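Local coordinates for agrobacterium tumefaciens DPS (Agrobacterium tumefaciens, PDB 1O9R), which protects DNA from oxidative damage without binding it, by oxidising ferrous iron with hydrogen peroxide and storing the ferric mineral inside a hollow dodecamer, at residues I30-V35 with T91-Y96. Sequence-based numbering, arbitrary orientation.
Sequences IDLALV and TKLKAY
D31, on helix 12-42 of this ferritin-like helical bundle, meets T91 at the start of the loop that follows helix 84-90, the short helix in the long connection between the second and third bundle helices, a feature of Dps proteins. Their side chains cross at about a right angle, and T91 OG1 donates to D31 OD2 at 2.6 Å; D31 OD2 accepts through its anti lone pair, the one pointing away from OD1. D31 CG stands anti to the backbone N (chi1 -176°), on the side of T91. The threonine hydroxyl works in both directions: besides donating to D31, OG1 accepts from the backbone N of L93, 3.1 Å away and nearly straight at 172°, which defines an ST turn. One hydroxyl thus ties the bend of the loop to the helix. Two waters extend the grip, one between D31 OD2 and L93 O, the other between D31 OD1 and K94 O, so both carboxylate oxygens, in a buried residue, have polar partners.

L93 slides past D31 in the opposite direction, its CB 3.4 Å from D31 OD2. L93 CD1 reaches the helix, 4.0 Å from L32 CD1. K94 O accepts from R113 NE and K94 NZ forms a salt bridge with E116, both on helix 103-130, so the loop is tied to that helix as well as to helix 12-42.

One helical turn on from D31, V35 meets Y96, the two side chains crossing at about a right angle. Y96 OH is hydrogen-bonded to H106 ND1, and the Y96 side chain lies about 9 Å from that of H40, an iron ligand. V35 approaches the ring obliquely, with CG1 at 3.6 Å from Y96 CD1, while CG2 packs 3.9 Å from Y96 CB.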
# COMPACT_ATOMS: atom_id res chain seq x y z
N ILE A 30 -25.14 -18.13 -6.99
CA ILE A 30 -25.75 -16.83 -6.70
C ILE A 30 -26.72 -16.93 -5.53
O ILE A 30 -26.77 -16.06 -4.63
CB ILE A 30 -26.45 -16.25 -7.93
CG1 ILE A 30 -25.41 -15.93 -9.03
CG2 ILE A 30 -27.29 -15.01 -7.62
CD1 ILE A 30 -25.98 -15.66 -10.43
N ASP A 31 -27.60 -17.96 -5.52
CA ASP A 31 -28.54 -18.10 -4.38
C ASP A 31 -27.74 -18.21 -3.10
O ASP A 31 -28.07 -17.56 -2.09
CB ASP A 31 -29.41 -19.33 -4.70
CG ASP A 31 -30.50 -19.59 -3.69
OD1 ASP A 31 -30.64 -18.93 -2.65
OD2 ASP A 31 -31.32 -20.51 -3.89
N LEU A 32 -26.66 -19.02 -3.08
CA LEU A 32 -25.88 -19.13 -1.86
C LEU A 32 -25.26 -17.80 -1.45
O LEU A 32 -25.16 -17.55 -0.25
CB LEU A 32 -24.77 -20.22 -2.06
CG LEU A 32 -24.12 -20.66 -0.73
CD1 LEU A 32 -25.18 -21.46 0.06
CD2 LEU A 32 -22.95 -21.58 -1.02
N ALA A 33 -24.88 -16.98 -2.45
CA ALA A 33 -24.33 -15.66 -2.08
C ALA A 33 -25.42 -14.85 -1.39
O ALA A 33 -25.13 -14.15 -0.40
CB ALA A 33 -23.86 -14.95 -3.35
N LEU A 34 -26.68 -14.89 -1.87
CA LEU A 34 -27.76 -14.14 -1.21
C LEU A 34 -28.04 -14.72 0.16
O LEU A 34 -28.26 -13.94 1.12
CB LEU A 34 -29.05 -14.22 -2.06
CG LEU A 34 -28.92 -13.58 -3.44
CD1 LEU A 34 -30.24 -13.75 -4.21
CD2 LEU A 34 -28.54 -12.11 -3.38
N VAL A 35 -28.02 -16.05 0.30
CA VAL A 35 -28.22 -16.69 1.58
C VAL A 35 -27.21 -16.24 2.61
O VAL A 35 -27.50 -16.04 3.80
CB VAL A 35 -28.09 -18.24 1.33
CG1 VAL A 35 -27.73 -18.95 2.57
CG2 VAL A 35 -29.43 -18.75 0.76
N THR A 91 -32.06 -22.60 -9.31
CA THR A 91 -31.40 -22.96 -8.05
C THR A 91 -31.83 -24.31 -7.51
O THR A 91 -32.99 -24.67 -7.70
CB THR A 91 -31.59 -21.87 -6.96
OG1 THR A 91 -30.88 -22.28 -5.80
CG2 THR A 91 -33.10 -21.70 -6.63
N LYS A 92 -30.91 -25.01 -6.85
CA LYS A 92 -31.23 -26.29 -6.20
C LYS A 92 -31.40 -26.10 -4.70
O LYS A 92 -31.68 -27.11 -3.99
CB LYS A 92 -30.15 -27.36 -6.44
CG LYS A 92 -30.04 -27.77 -7.90
CD LYS A 92 -31.29 -27.83 -8.69
CE LYS A 92 -32.44 -28.73 -8.36
NZ LYS A 92 -33.52 -28.66 -9.40
N LEU A 93 -31.29 -24.86 -4.18
CA LEU A 93 -31.38 -24.67 -2.76
C LEU A 93 -32.80 -24.40 -2.29
O LEU A 93 -33.54 -23.72 -2.97
CB LEU A 93 -30.50 -23.46 -2.33
CG LEU A 93 -29.07 -23.58 -2.86
CD1 LEU A 93 -28.34 -22.38 -2.24
CD2 LEU A 93 -28.41 -24.89 -2.41
N LYS A 94 -33.10 -24.96 -1.13
CA LYS A 94 -34.42 -24.66 -0.56
C LYS A 94 -34.39 -23.22 -0.01
O LYS A 94 -33.35 -22.76 0.48
CB LYS A 94 -34.63 -25.55 0.66
CG LYS A 94 -33.61 -26.37 1.32
CD LYS A 94 -32.16 -25.96 1.53
CE LYS A 94 -31.28 -26.49 0.42
NZ LYS A 94 -30.11 -25.73 -0.00
N ALA A 95 -35.54 -22.56 -0.07
CA ALA A 95 -35.65 -21.21 0.47
C ALA A 95 -35.12 -21.11 1.89
O ALA A 95 -35.33 -21.91 2.81
CB ALA A 95 -37.15 -20.83 0.49
N TYR A 96 -34.32 -20.02 2.08
CA TYR A 96 -33.71 -19.82 3.39
C TYR A 96 -34.74 -19.25 4.35
O TYR A 96 -35.49 -18.32 4.04
CB TYR A 96 -32.52 -18.80 3.21
CG TYR A 96 -31.61 -18.80 4.41
CD1 TYR A 96 -30.58 -19.76 4.55
CD2 TYR A 96 -31.77 -17.87 5.43
CE1 TYR A 96 -29.74 -19.80 5.64
CE2 TYR A 96 -30.93 -17.93 6.54
CZ TYR A 96 -29.92 -18.87 6.65
OH TYR A 96 -29.08 -18.94 7.73
O HOH W 1 -33.66 -20.88 -2.55
O HOH W 2 -31.49 -20.66 -0.47